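Local coordinates for response regulator receiver protein (PDB 3KTO) that probably acts as a receiver module of two-component signalling, with a CheY-like fold that in relatives takes up a phosphoryl group, at residues Leu11-Gln15 and Lys16-Ala20. Numbering follows the deposited sequence.
Sequences LVDHQ and KDARA
R19 reaches back from the first turn of helix 16-26 to the chain leaving strand 8-12, at the first strand-to-helix corner of a CheY-like receiver fold, in the beta-alpha-beta unit that continues into strand 32-36. Its CB lies near the carbonyl oxygen of Q15, the same oxygen that accepts the backbone N-H of R19, N to O 3.1 Å, in the opening hydrogen bond of the helix. CG, anti to the carbonyl carbon (chi1 -59°), comes within 3.5 Å of both Q15 O and D13 O. CD stays beside D13 O, and the bend at chi3 turns the guanidinium along the loop. There NH1 donates to D13 O at 2.7 Å, in the carbonyl plane and on a lone pair, while the oxygen lies close to the guanidinium plane. NH1 packs 3.4 Å from H14 C, and CA of K16 lies over one guanidinium face, offset toward its rim. One side chain ties the loop to the helix that follows it.

The side chain of D13 faces the same turn. OD1 accepts the backbone N-H of Q15, N to OD1 2.7 Å, an Asx turn closing on the N-cap residue Q15, with the donor on the anti side and 28° out of the carboxylate plane. OD2 forms a salt bridge with K109 NZ, and E57 of strand 51-57 touches D13, a cluster consistent with the acidic pocket of receiver domains. Methyl CB of A18 sits against this carboxylate, 3.2 Å from OD2. At the helix start, a water donates to Q15 OE1 and accepts from D17 N at 3.3 Å.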
ATOM      1  N   LEU A  11      -4.205  -9.241  17.023  1.00 20.26           N
ATOM      2  CA  LEU A  11      -4.171  -8.522  15.757  1.00 18.65           C
ATOM      3  C   LEU A  11      -3.331  -9.333  14.768  1.00 17.92           C
ATOM      4  O   LEU A  11      -2.172  -9.640  15.029  1.00 17.40           O
ATOM      5  CB  LEU A  11      -3.561  -7.127  15.933  1.00 20.52           C
ATOM      6  CG  LEU A  11      -3.257  -6.338  14.647  1.00 23.35           C
ATOM      7  CD1 LEU A  11      -4.514  -6.186  13.800  1.00 22.65           C
ATOM      8  CD2 LEU A  11      -2.700  -4.972  15.002  1.00 25.84           C
ATOM      9  N   VAL A  12      -3.933  -9.709  13.643  1.00 15.64           N
ATOM     10  CA  VAL A  12      -3.223 -10.460  12.613  1.00 14.79           C
ATOM     11  C   VAL A  12      -3.193  -9.551  11.380  1.00 17.00           C
ATOM     12  O   VAL A  12      -4.226  -9.275  10.767  1.00 13.77           O
ATOM     13  CB  VAL A  12      -3.946 -11.783  12.291  1.00 14.72           C
ATOM     14  CG1 VAL A  12      -3.068 -12.662  11.428  1.00 16.44           C
ATOM     15  CG2 VAL A  12      -4.299 -12.511  13.576  1.00 15.32           C
ATOM     16  N   ASP A  13      -2.001  -9.078  11.040  1.00 15.84           N
ATOM     17  CA  ASP A  13      -1.819  -8.162   9.925  1.00 17.50           C
ATOM     18  C   ASP A  13      -0.355  -8.278   9.510  1.00 19.07           C
ATOM     19  O   ASP A  13       0.533  -8.155  10.353  1.00 22.54           O
ATOM     20  CB  ASP A  13      -2.128  -6.734  10.409  1.00 16.46           C
ATOM     21  CG  ASP A  13      -2.114  -5.707   9.289  1.00 20.53           C
ATOM     22  OD1 ASP A  13      -1.304  -5.848   8.354  1.00 23.12           O
ATOM     23  OD2 ASP A  13      -2.905  -4.742   9.361  1.00 21.47           O
ATOM     24  N   HIS A  14      -0.106  -8.507   8.226  1.00 19.16           N
ATOM     25  CA  HIS A  14       1.259  -8.650   7.719  1.00 21.97           C
ATOM     26  C   HIS A  14       2.003  -7.320   7.554  1.00 25.26           C
ATOM     27  O   HIS A  14       3.199  -7.303   7.263  1.00 26.18           O
ATOM     28  CB  HIS A  14       1.241  -9.367   6.374  1.00 21.20           C
ATOM     29  CG  HIS A  14       0.508  -8.615   5.310  1.00 21.63           C
ATOM     30  ND1 HIS A  14      -0.855  -8.433   5.339  1.00 19.66           N
ATOM     31  CD2 HIS A  14       0.954  -7.945   4.222  1.00 22.68           C
ATOM     32  CE1 HIS A  14      -1.219  -7.684   4.313  1.00 22.89           C
ATOM     33  NE2 HIS A  14      -0.139  -7.374   3.620  1.00 20.31           N
ATOM     34  N   GLN A  15       1.296  -6.208   7.728  1.00 25.13           N
ATOM     35  CA  GLN A  15       1.924  -4.901   7.594  1.00 28.36           C
ATOM     36  C   GLN A  15       2.531  -4.438   8.914  1.00 28.45           C
ATOM     37  O   GLN A  15       1.813  -4.153   9.873  1.00 26.51           O
ATOM     38  CB  GLN A  15       0.905  -3.876   7.102  1.00 29.20           C
ATOM     39  CG  GLN A  15       0.560  -4.010   5.624  1.00 36.94           C
ATOM     40  CD  GLN A  15       1.757  -3.736   4.720  1.00 40.77           C
ATOM     41  OE1 GLN A  15       2.496  -2.772   4.924  1.00 43.24           O
ATOM     42  NE2 GLN A  15       1.941  -4.577   3.708  1.00 42.38           N
ATOM     43  N   LYS A  16       3.857  -4.376   8.955  1.00 29.08           N
ATOM     44  CA  LYS A  16       4.572  -3.945  10.149  1.00 32.53           C
ATOM     45  C   LYS A  16       4.086  -2.597  10.660  1.00 32.48           C
ATOM     46  O   LYS A  16       3.822  -2.442  11.851  1.00 33.10           O
ATOM     47  CB  LYS A  16       6.076  -3.867   9.877  1.00 35.11           C
ATOM     48  CG  LYS A  16       6.760  -5.214   9.748  1.00 39.82           C
ATOM     49  CD  LYS A  16       8.273  -5.059   9.715  1.00 42.78           C
ATOM     50  CE  LYS A  16       8.737  -4.352   8.459  1.00 42.55           C
ATOM     51  NZ  LYS A  16       8.516  -5.196   7.256  1.00 45.07           N
ATOM     52  N   ASP A  17       3.970  -1.622   9.765  1.00 33.45           N
ATOM     53  CA  ASP A  17       3.518  -0.288  10.155  1.00 35.47           C
ATOM     54  C   ASP A  17       2.131  -0.342  10.789  1.00 36.41           C
ATOM     55  O   ASP A  17       1.844   0.381  11.743  1.00 35.38           O
ATOM     56  CB  ASP A  17       3.479   0.651   8.939  1.00 38.10           C
ATOM     57  CG  ASP A  17       4.840   0.827   8.285  1.00 39.76           C
ATOM     58  OD1 ASP A  17       5.858   0.437   8.891  1.00 41.08           O
ATOM     59  OD2 ASP A  17       4.894   1.368   7.161  1.00 41.00           O
ATOM     60  N   ALA A  18       1.272  -1.195  10.242  1.00 36.22           N
ATOM     61  CA  ALA A  18      -0.083  -1.348  10.753  1.00 35.30           C
ATOM     62  C   ALA A  18      -0.061  -1.849  12.194  1.00 34.56           C
ATOM     63  O   ALA A  18      -0.701  -1.266  13.064  1.00 35.40           O
ATOM     64  CB  ALA A  18      -0.868  -2.311   9.869  1.00 37.05           C
ATOM     65  N   ARG A  19       0.673  -2.928  12.449  1.00 33.65           N
ATOM     66  CA  ARG A  19       0.764  -3.465  13.800  1.00 32.83           C
ATOM     67  C   ARG A  19       1.290  -2.382  14.741  1.00 34.31           C
ATOM     68  O   ARG A  19       0.816  -2.234  15.867  1.00 33.25           O
ATOM     69  CB  ARG A  19       1.693  -4.685  13.837  1.00 33.79           C
ATOM     70  CG  ARG A  19       1.250  -5.825  12.925  1.00 32.84           C
ATOM     71  CD  ARG A  19       1.938  -7.129  13.270  1.00 30.74           C
ATOM     72  NE  ARG A  19       3.375  -7.132  13.011  1.00 32.45           N
ATOM     73  CZ  ARG A  19       3.931  -7.334  11.818  1.00 31.71           C
ATOM     74  NH1 ARG A  19       3.173  -7.546  10.753  1.00 28.97           N
ATOM     75  NH2 ARG A  19       5.251  -7.361  11.698  1.00 31.50           N
ATOM     76  N   ALA A  20       2.274  -1.623  14.273  1.00 33.53           N
ATOM     77  CA  ALA A  20       2.841  -0.554  15.082  1.00 34.33           C
ATOM     78  C   ALA A  20       1.796   0.524  15.359  1.00 33.70           C
ATOM     79  O   ALA A  20       1.484   0.818  16.515  1.00 33.07           O
ATOM     80  CB  ALA A  20       4.046   0.055  14.372  1.00 35.83           C
TER
HETATM   81  O   HOH W   1       4.622  -2.322   6.641  1.00 40.47           O